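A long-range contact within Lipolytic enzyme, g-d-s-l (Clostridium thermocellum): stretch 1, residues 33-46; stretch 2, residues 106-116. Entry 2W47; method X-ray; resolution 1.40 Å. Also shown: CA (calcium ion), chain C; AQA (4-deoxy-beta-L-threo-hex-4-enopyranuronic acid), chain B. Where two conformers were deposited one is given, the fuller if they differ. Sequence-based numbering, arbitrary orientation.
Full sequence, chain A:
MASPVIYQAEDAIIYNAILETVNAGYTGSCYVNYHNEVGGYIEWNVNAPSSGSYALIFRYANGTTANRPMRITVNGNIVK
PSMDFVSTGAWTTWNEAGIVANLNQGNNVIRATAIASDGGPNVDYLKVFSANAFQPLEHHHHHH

Stretch 1 33-46: NYHNEVGGYIEWNV
Stretch 2 (106-116) GNNVIRATAIA

The apolar centre lies on one face of a two-stranded antiparallel pairing, where Ile 42, Trp 44 and Val 46 are paired across the strands with Ala 112, Ile 110 and Asn 108, the last a polar residue on this face. Val 46 (chi1 t) sets CG2 3.8 Å from CD1 of Ile 110, whose m,t rotamer extends along the sheet toward it. Ile 42 (p,t) brings CG1 to 4.0 Å from CB of Ala 112; OH of Tyr 34 lies 3.8 Å from CB of Ala 112. That tyrosine (chi1 m, chi2 74°) reaches in from the earlier strand 33-34, its CD2 4.0 Å from CB of Ala 114 and its OH donating to O of Ala 112 at 2.9 Å, a contact at the ring edge. Trp 44 (chi1 -79°, chi2 -81°) is buried on the same face.

The backbone sets this pattern. Strands 41-46 and 106-114 approach to 4.6 Å with directions 164° apart, in extended conformation, phi -90° to -150° and psi 105° to 160° across 41-46, phi -69° to -134° and psi 109° to 147° across 107-114, with Gly 106 at phi 99°, psi -147°. Paired residues sum to 154: Ile 42 with Ala 112, Trp 44 with Ile 110 and Val 46 with Asn 108 are the hydrogen-bonded pairs; Tyr 41 with Thr 113, Glu 43 with Arg 111 and Asn 45 with Val 109 are the non-hydrogen-bonded ones. N of Ile 42 reaches O of Ala 112 at 3.1 Å and N of Ala 112 returns to O of Ile 42 at 2.9 Å; N of Trp 44 to O of Ile 110 and N of Ile 110 to O of Trp 44 are both 2.9 Å; N of Val 46 to O of Asn 108 and N of Asn 108 to O of Val 46 are both 2.8 Å. Before the strand, N of Ala 114 donates to O of Gly 40 at 2.8 Å and N of Gly 39 to O of Ala 114 at 2.9 Å. Gly 39 (phi 97°, psi -5°) adopts a turn that calls for glycine, while at Gly 40 a CB would be crowded by CD2 of Tyr 34.

The other face, carrying Tyr 41, Glu 43, Asn 45, Val 109, Arg 111 and Thr 113, is mostly polar. Arg 111 (t,t,m, chi4 -169°) lays its guanidinium flat on the ring of Tyr 41 (chi1 p, chi2 77°), planes at 5°, with CZ 3.7 Å from the ring centroid, a cation-pi stack. The guanidinium edge remains free for Glu 43 (t,t, chi3 -79°): OE1 accepts from NE of Arg 111 at 2.8 Å and from NH2 of Arg 111 at 2.9 Å, so one cation serves ring and carboxylate at once. At the exposed end, ND2 of Asn 107 (t) donates to OD1 of Asn 45 (m) at 3.1 Å.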

ATOM      1  N   ASN A  33      -1.631  -7.001  -8.405  1.00  7.31           N
ATOM      2  CA  ASN A  33      -1.109  -6.427  -9.635  1.00  7.44           C
ATOM      3  C   ASN A  33      -2.173  -5.502 -10.203  1.00  7.63           C
ATOM      4  O   ASN A  33      -3.248  -5.956 -10.594  1.00  7.56           O
ATOM      5  CB  ASN A  33      -0.743  -7.555 -10.605  1.00  7.94           C
ATOM      6  CG  ASN A  33      -0.419  -7.071 -12.007  1.00 10.18           C
ATOM      7  OD1 ASN A  33      -0.262  -5.876 -12.262  1.00  9.91           O
ATOM      8  ND2 ASN A  33      -0.349  -8.015 -12.938  1.00 13.67           N
ATOM      9  N   TYR A  34      -1.882  -4.201 -10.202  1.00  7.46           N
ATOM     10  CA  TYR A  34      -2.795  -3.192 -10.721  1.00  7.61           C
ATOM     11  C   TYR A  34      -2.959  -3.349 -12.225  1.00  8.10           C
ATOM     12  O   TYR A  34      -2.005  -3.694 -12.917  1.00  8.00           O
ATOM     13  CB  TYR A  34      -2.214  -1.800 -10.468  1.00  7.23           C
ATOM     14  CG  TYR A  34      -2.342  -1.260  -9.057  1.00  6.25           C
ATOM     15  CD1 TYR A  34      -1.546  -1.741  -8.023  1.00  6.74           C
ATOM     16  CD2 TYR A  34      -3.213  -0.212  -8.778  1.00  6.22           C
ATOM     17  CE1 TYR A  34      -1.636  -1.221  -6.739  1.00  6.64           C
ATOM     18  CE2 TYR A  34      -3.314   0.323  -7.494  1.00  6.81           C
ATOM     19  CZ  TYR A  34      -2.527  -0.197  -6.479  1.00  6.19           C
ATOM     20  OH  TYR A  34      -2.599   0.302  -5.196  1.00  6.55           O
ATOM     21  N   HIS A  35      -4.150  -3.072 -12.753  1.00  8.85           N
ATOM     22  CA  HIS A  35      -4.272  -2.872 -14.198  1.00  9.21           C
ATOM     23  C   HIS A  35      -3.327  -1.752 -14.607  1.00  9.62           C
ATOM     24  O   HIS A  35      -3.121  -0.794 -13.852  1.00  9.71           O
ATOM     25  CB  HIS A  35      -5.692  -2.459 -14.579  1.00  9.79           C
ATOM     26  CG  HIS A  35      -6.707  -3.553 -14.477  1.00 10.45           C
ATOM     27  ND1 HIS A  35      -6.417  -4.814 -13.999  1.00 12.19           N
ATOM     28  CD2 HIS A  35      -8.028  -3.557 -14.774  1.00 11.56           C
ATOM     29  CE1 HIS A  35      -7.513  -5.553 -14.024  1.00 12.56           C
ATOM     30  NE2 HIS A  35      -8.506  -4.809 -14.480  1.00 12.84           N
ATOM     31  N   ASN A  36      -2.759  -1.865 -15.802  1.00  9.44           N
ATOM     32  CA  ASN A  36      -1.869  -0.824 -16.285  1.00 10.78           C
ATOM     33  C   ASN A  36      -2.657   0.326 -16.893  1.00 10.61           C
ATOM     34  O   ASN A  36      -2.792   0.480 -18.117  1.00 11.12           O
ATOM     35  CB  ASN A  36      -0.779  -1.416 -17.181  1.00 11.27           C
ATOM     36  CG  ASN A  36       0.219  -2.262 -16.383  1.00 14.66           C
ATOM     37  OD1 ASN A  36      -0.155  -2.962 -15.431  1.00 17.98           O
ATOM     38  ND2 ASN A  36       1.485  -2.183 -16.745  1.00 18.07           N
ATOM     39  N   GLU A  37      -3.229   1.107 -15.986  1.00 10.11           N
ATOM     40  CA  GLU A  37      -4.080   2.241 -16.316  1.00 11.01           C
ATOM     41  C   GLU A  37      -4.190   3.166 -15.112  1.00 10.12           C
ATOM     42  O   GLU A  37      -3.860   2.782 -13.984  1.00 10.08           O
ATOM     43  CB  GLU A  37      -5.468   1.763 -16.761  1.00 11.29           C
ATOM     44  CG  GLU A  37      -6.289   1.085 -15.665  1.00 13.40           C
ATOM     45  CD  GLU A  37      -7.599   0.519 -16.172  1.00 14.15           C
ATOM     46  OE1 GLU A  37      -7.572  -0.366 -17.054  1.00 19.18           O
ATOM     47  OE2 GLU A  37      -8.655   0.956 -15.677  1.00 20.90           O
ATOM     48  N   VAL A  38      -4.648   4.390 -15.351  1.00  9.51           N
ATOM     49  CA  VAL A  38      -4.913   5.326 -14.269  1.00  9.49           C
ATOM     50  C   VAL A  38      -6.066   4.813 -13.405  1.00  9.06           C
ATOM     51  O   VAL A  38      -7.055   4.279 -13.924  1.00  9.62           O
ATOM     52  CB  VAL A  38      -5.276   6.739 -14.823  1.00  9.33           C
ATOM     53  CG1 VAL A  38      -5.731   7.690 -13.713  1.00  9.66           C
ATOM     54  CG2 VAL A  38      -4.102   7.339 -15.576  1.00 11.63           C
ATOM     55  N   GLY A  39      -5.937   4.950 -12.086  1.00  8.81           N
ATOM     56  CA  GLY A  39      -7.112   4.865 -11.220  1.00  8.76           C
ATOM     57  C   GLY A  39      -7.430   3.558 -10.530  1.00  8.66           C
ATOM     58  O   GLY A  39      -8.364   3.513  -9.733  1.00  8.94           O
ATOM     59  N   GLY A  40      -6.683   2.494 -10.812  1.00  7.98           N
ATOM     60  CA  GLY A  40      -6.849   1.277 -10.021  1.00  7.62           C
ATOM     61  C   GLY A  40      -6.533   1.566  -8.571  1.00  7.08           C
ATOM     62  O   GLY A  40      -5.788   2.508  -8.254  1.00  7.22           O
ATOM     63  N   TYR A  41      -7.094   0.776  -7.662  1.00  7.15           N
ATOM     64  CA  TYR A  41      -6.770   0.978  -6.262  1.00  7.47           C
ATOM     65  C   TYR A  41      -6.837  -0.267  -5.425  1.00  7.30           C
ATOM     66  O   TYR A  41      -7.462  -1.255  -5.804  1.00  7.22           O
ATOM     67  CB  TYR A  41      -7.630   2.082  -5.617  1.00  8.21           C
ATOM     68  CG  TYR A  41      -9.124   1.820  -5.485  1.00  9.13           C
ATOM     69  CD1 TYR A  41      -9.633   0.983  -4.483  1.00  9.11           C
ATOM     70  CD2 TYR A  41     -10.027   2.471  -6.321  1.00 10.75           C
ATOM     71  CE1 TYR A  41     -11.022   0.768  -4.356  1.00 10.23           C
ATOM     72  CE2 TYR A  41     -11.401   2.276  -6.192  1.00 11.55           C
ATOM     73  CZ  TYR A  41     -11.888   1.429  -5.216  1.00 10.65           C
ATOM     74  OH  TYR A  41     -13.258   1.243  -5.121  1.00 13.78           O
ATOM     75  N   ILE A  42      -6.169  -0.201  -4.276  0.50  7.11           N
ATOM     76  CA  ILE A  42      -6.260  -1.213  -3.232  0.50  7.79           C
ATOM     77  C   ILE A  42      -6.667  -0.502  -1.947  0.50  7.63           C
ATOM     78  O   ILE A  42      -6.166   0.585  -1.636  0.50  7.68           O
ATOM     79  CB  ILE A  42      -4.927  -1.978  -3.027  0.50  7.64           C
ATOM     80  CG1 ILE A  42      -3.832  -1.046  -2.492  0.50  8.24           C
ATOM     81  CG2 ILE A  42      -4.514  -2.673  -4.318  0.50  8.51           C
ATOM     82  CD1 ILE A  42      -2.448  -1.669  -2.427  0.50  8.22           C
ATOM     83  N   GLU A  43      -7.591  -1.113  -1.215  1.00  8.00           N
ATOM     84  CA  GLU A  43      -8.133  -0.508  -0.011  1.00  8.30           C
ATOM     85  C   GLU A  43      -8.191  -1.534   1.097  1.00  8.60           C
ATOM     86  O   GLU A  43      -8.653  -2.652   0.888  1.00  9.25           O
ATOM     87  CB  GLU A  43      -9.528   0.025  -0.304  1.00  8.74           C
ATOM     88  CG  GLU A  43     -10.202   0.696   0.860  1.00  9.57           C
ATOM     89  CD  GLU A  43     -11.494   1.332   0.434  1.00 10.41           C
ATOM     90  OE1 GLU A  43     -11.448   2.429  -0.160  1.00  9.47           O
ATOM     91  OE2 GLU A  43     -12.571   0.744   0.705  1.00 12.37           O
ATOM     92  N   TRP A  44      -7.729  -1.145   2.279  1.00  8.65           N
ATOM     93  CA  TRP A  44      -7.853  -1.995   3.445  1.00  8.60           C
ATOM     94  C   TRP A  44      -8.615  -1.295   4.550  1.00  8.81           C
ATOM     95  O   TRP A  44      -8.530  -0.071   4.712  1.00  8.98           O
ATOM     96  CB  TRP A  44      -6.479  -2.360   3.996  1.00  8.71           C
ATOM     97  CG  TRP A  44      -5.739  -3.440   3.285  1.00  8.94           C
ATOM     98  CD1 TRP A  44      -5.914  -4.789   3.418  1.00  9.73           C
ATOM     99  CD2 TRP A  44      -4.640  -3.264   2.388  1.00  8.42           C
ATOM    100  NE1 TRP A  44      -5.002  -5.462   2.643  1.00  9.65           N
ATOM    101  CE2 TRP A  44      -4.207  -4.550   2.002  1.00  8.79           C
ATOM    102  CE3 TRP A  44      -3.983  -2.141   1.868  1.00  9.51           C
ATOM    103  CZ2 TRP A  44      -3.149  -4.748   1.129  1.00  9.63           C
ATOM    104  CZ3 TRP A  44      -2.930  -2.342   0.994  1.00  9.19           C
ATOM    105  CH2 TRP A  44      -2.527  -3.637   0.633  1.00  8.86           C
ATOM    106  N   ASN A  45      -9.352  -2.096   5.315  1.00  9.20           N
ATOM    107  CA  ASN A  45      -9.949  -1.654   6.562  1.00 10.09           C
ATOM    108  C   ASN A  45      -8.976  -1.933   7.697  1.00 10.24           C
ATOM    109  O   ASN A  45      -8.773  -3.077   8.103  1.00 11.16           O
ATOM    110  CB  ASN A  45     -11.286  -2.363   6.777  1.00 10.26           C
ATOM    111  CG  ASN A  45     -12.356  -1.859   5.847  1.00 11.78           C
ATOM    112  OD1 ASN A  45     -12.566  -0.656   5.721  1.00 11.74           O
ATOM    113  ND2 ASN A  45     -13.058  -2.787   5.197  1.00 15.45           N
ATOM    114  N   VAL A  46      -8.344  -0.868   8.177  1.00  9.66           N
ATOM    115  CA  VAL A  46      -7.239  -0.973   9.123  1.00 10.16           C
ATOM    116  C   VAL A  46      -7.695  -0.563  10.514  1.00 10.47           C
ATOM    117  O   VAL A  46      -8.260   0.512  10.701  1.00 10.55           O
ATOM    118  CB  VAL A  46      -6.045  -0.106   8.649  1.00  9.76           C
ATOM    119  CG1 VAL A  46      -4.930  -0.043   9.703  1.00  9.87           C
ATOM    120  CG2 VAL A  46      -5.483  -0.674   7.360  1.00  9.95           C
ATOM    121  N   GLY A 106     -10.433   2.476  16.150  1.00 14.31           N
ATOM    122  CA  GLY A 106     -11.377   1.693  15.374  1.00 13.45           C
ATOM    123  C   GLY A 106     -10.909   1.563  13.941  1.00 13.11           C
ATOM    124  O   GLY A 106      -9.710   1.507  13.670  1.00 12.66           O
ATOM    125  N   ASN A 107     -11.863   1.511  13.021  1.00 12.21           N
ATOM    126  CA  ASN A 107     -11.540   1.296  11.624  1.00 11.73           C
ATOM    127  C   ASN A 107     -11.125   2.562  10.907  1.00 11.48           C
ATOM    128  O   ASN A 107     -11.643   3.651  11.168  1.00 12.32           O
ATOM    129  CB  ASN A 107     -12.708   0.677  10.870  1.00 11.92           C
ATOM    130  CG  ASN A 107     -12.283   0.140   9.534  1.00 11.22           C
ATOM    131  OD1 ASN A 107     -11.438  -0.743   9.465  1.00 11.93           O
ATOM    132  ND2 ASN A 107     -12.852   0.684   8.459  1.00 11.46           N
ATOM    133  N   ASN A 108     -10.176   2.381   9.994  1.00 10.66           N
ATOM    134  CA  ASN A 108      -9.702   3.424   9.109  1.00 10.26           C
ATOM    135  C   ASN A 108      -9.639   2.850   7.707  1.00  9.79           C
ATOM    136  O   ASN A 108      -9.088   1.776   7.495  1.00  9.96           O
ATOM    137  CB  ASN A 108      -8.321   3.913   9.540  1.00 10.05           C
ATOM    138  CG  ASN A 108      -8.335   4.528  10.920  1.00 10.71           C
ATOM    139  OD1 ASN A 108      -8.426   5.746  11.058  1.00 12.14           O
ATOM    140  ND2 ASN A 108      -8.266   3.684  11.947  1.00 11.89           N
ATOM    141  N   VAL A 109     -10.233   3.561   6.765  1.00  9.47           N
ATOM    142  CA  VAL A 109     -10.282   3.094   5.386  1.00  9.08           C
ATOM    143  C   VAL A 109      -9.056   3.642   4.652  1.00  8.53           C
ATOM    144  O   VAL A 109      -8.963   4.843   4.424  1.00  8.73           O
ATOM    145  CB  VAL A 109     -11.589   3.549   4.695  1.00  9.06           C
ATOM    146  CG1 VAL A 109     -11.678   2.957   3.308  1.00  9.82           C
ATOM    147  CG2 VAL A 109     -12.828   3.150   5.518  1.00  9.76           C
ATOM    148  N   ILE A 110      -8.113   2.764   4.322  1.00  8.18           N
ATOM    149  CA  ILE A 110      -6.853   3.197   3.727  1.00  9.32           C
ATOM    150  C   ILE A 110      -6.772   2.745   2.271  1.00  8.07           C
ATOM    151  O   ILE A 110      -6.839   1.554   1.993  1.00  8.44           O
ATOM    152  CB  ILE A 110      -5.649   2.688   4.551  1.00  9.13           C
ATOM    153  CG1 ILE A 110      -5.793   3.145   6.023  1.00 11.15           C
ATOM    154  CG2 ILE A 110      -4.324   3.162   3.916  1.00 10.49           C
ATOM    155  CD1 ILE A 110      -4.561   3.007   6.906  1.00 11.94           C
ATOM    156  N   ARG A 111      -6.677   3.711   1.358  1.00  7.49           N
ATOM    157  CA  ARG A 111      -6.667   3.428  -0.072  1.00  7.24           C
ATOM    158  C   ARG A 111      -5.422   3.989  -0.751  1.00  7.21           C
ATOM    159  O   ARG A 111      -4.993   5.117  -0.469  1.00  7.37           O
ATOM    160  CB  ARG A 111      -7.939   3.975  -0.750  1.00  7.45           C
ATOM    161  CG  ARG A 111      -8.040   3.630  -2.241  1.00  6.90           C
ATOM    162  CD  ARG A 111      -9.208   4.320  -2.902  1.00  7.67           C
ATOM    163  NE  ARG A 111     -10.484   3.843  -2.385  1.00  8.16           N
ATOM    164  CZ  ARG A 111     -11.655   4.134  -2.938  1.00  9.17           C
ATOM    165  NH1 ARG A 111     -11.707   4.893  -4.031  1.00  9.65           N
ATOM    166  NH2 ARG A 111     -12.769   3.650  -2.399  1.00 10.80           N
ATOM    167  N   ALA A 112      -4.866   3.187  -1.657  1.00  6.83           N
ATOM    168  CA  ALA A 112      -3.745   3.595  -2.509  1.00  6.65           C
ATOM    169  C   ALA A 112      -4.200   3.514  -3.960  1.00  6.43           C
ATOM    170  O   ALA A 112      -4.464   2.425  -4.466  1.00  6.45           O
ATOM    171  CB  ALA A 112      -2.544   2.702  -2.261  1.00  7.22           C
ATOM    172  N   THR A 113      -4.286   4.675  -4.612  1.00  6.92           N
ATOM    173  CA  THR A 113      -4.839   4.789  -5.957  1.00  7.41           C
ATOM    174  C   THR A 113      -3.741   5.138  -6.950  1.00  7.39           C
ATOM    175  O   THR A 113      -2.980   6.086  -6.734  1.00  8.13           O
ATOM    176  CB  THR A 113      -5.925   5.876  -6.001  1.00  7.89           C
ATOM    177  OG1 THR A 113      -6.958   5.539  -5.073  1.00  7.54           O
ATOM    178  CG2 THR A 113      -6.557   5.996  -7.372  1.00  7.81           C
ATOM    179  N   ALA A 114      -3.675   4.388  -8.044  1.00  7.62           N
ATOM    180  CA  ALA A 114      -2.667   4.632  -9.079  1.00  7.37           C
ATOM    181  C   ALA A 114      -2.935   5.943  -9.800  1.00  7.68           C
ATOM    182  O   ALA A 114      -4.060   6.198 -10.244  1.00  7.96           O
ATOM    183  CB  ALA A 114      -2.647   3.488 -10.063  1.00  8.40           C
ATOM    184  N   ILE A 115      -1.891   6.769  -9.907  1.00  7.94           N
ATOM    185  CA  ILE A 115      -1.990   8.072 -10.553  1.00  8.65           C
ATOM    186  C   ILE A 115      -1.704   8.020 -12.055  1.00  8.28           C
ATOM    187  O   ILE A 115      -2.415   8.653 -12.842  1.00  9.13           O
ATOM    188  CB  ILE A 115      -1.048   9.090  -9.880  1.00  8.15           C
ATOM    189  CG1 ILE A 115      -1.527   9.404  -8.459  1.00  8.37           C
ATOM    190  CG2 ILE A 115      -0.967  10.380 -10.689  1.00 10.34           C
ATOM    191  CD1 ILE A 115      -0.484  10.066  -7.592  1.00  9.55           C
ATOM    192  N   ALA A 116      -0.657   7.297 -12.443  1.00  8.12           N
ATOM    193  CA  ALA A 116      -0.168   7.351 -13.822  1.00  8.10           C
ATOM    194  C   ALA A 116      -0.630   6.153 -14.639  1.00  8.30           C
ATOM    195  O   ALA A 116      -1.184   5.197 -14.095  1.00  8.20           O
ATOM    196  CB  ALA A 116       1.361   7.513 -13.843  1.00  8.72           C
TER
HETATM  197 CA    CA C1137       0.327  -3.878 -13.075  1.00 13.23          CA
HETATM  198  O6A AQA B   2       3.722  -3.798 -15.551  1.00 15.19           O
HETATM  199  C6  AQA B   2       3.266  -4.517 -14.619  1.00 16.56           C
HETATM  200  O6B AQA B   2       2.468  -4.073 -13.754  1.00 16.51           O
HETATM  201  C5  AQA B   2       3.649  -5.793 -14.544  1.00 16.81           C
HETATM  202  O5  AQA B   2       4.599  -6.250 -15.551  1.00 18.59           O
HETATM  203  C4  AQA B   2       3.199  -6.607 -13.561  1.00 17.67           C
HETATM  204  C3  AQA B   2       3.462  -8.098 -13.624  1.00 18.65           C
HETATM  205  O3  AQA B   2       3.411  -8.700 -12.323  1.00 17.80           O
HETATM  206  C2  AQA B   2       4.841  -8.300 -14.239  1.00 19.05           C
HETATM  207  O2  AQA B   2       5.153  -9.690 -14.355  1.00 18.01           O
HETATM  208  C1  AQA B   2       4.891  -7.651 -15.619  1.00 19.93           C
HETATM  209  O   HOH W   1       0.876  -3.541 -10.593  1.00  8.79           O
HETATM  210  O   HOH W   2       0.196  -5.215 -15.017  1.00 21.64           O
HETATM  211  O   HOH W   3       0.322  -1.566 -12.870  1.00  9.87           O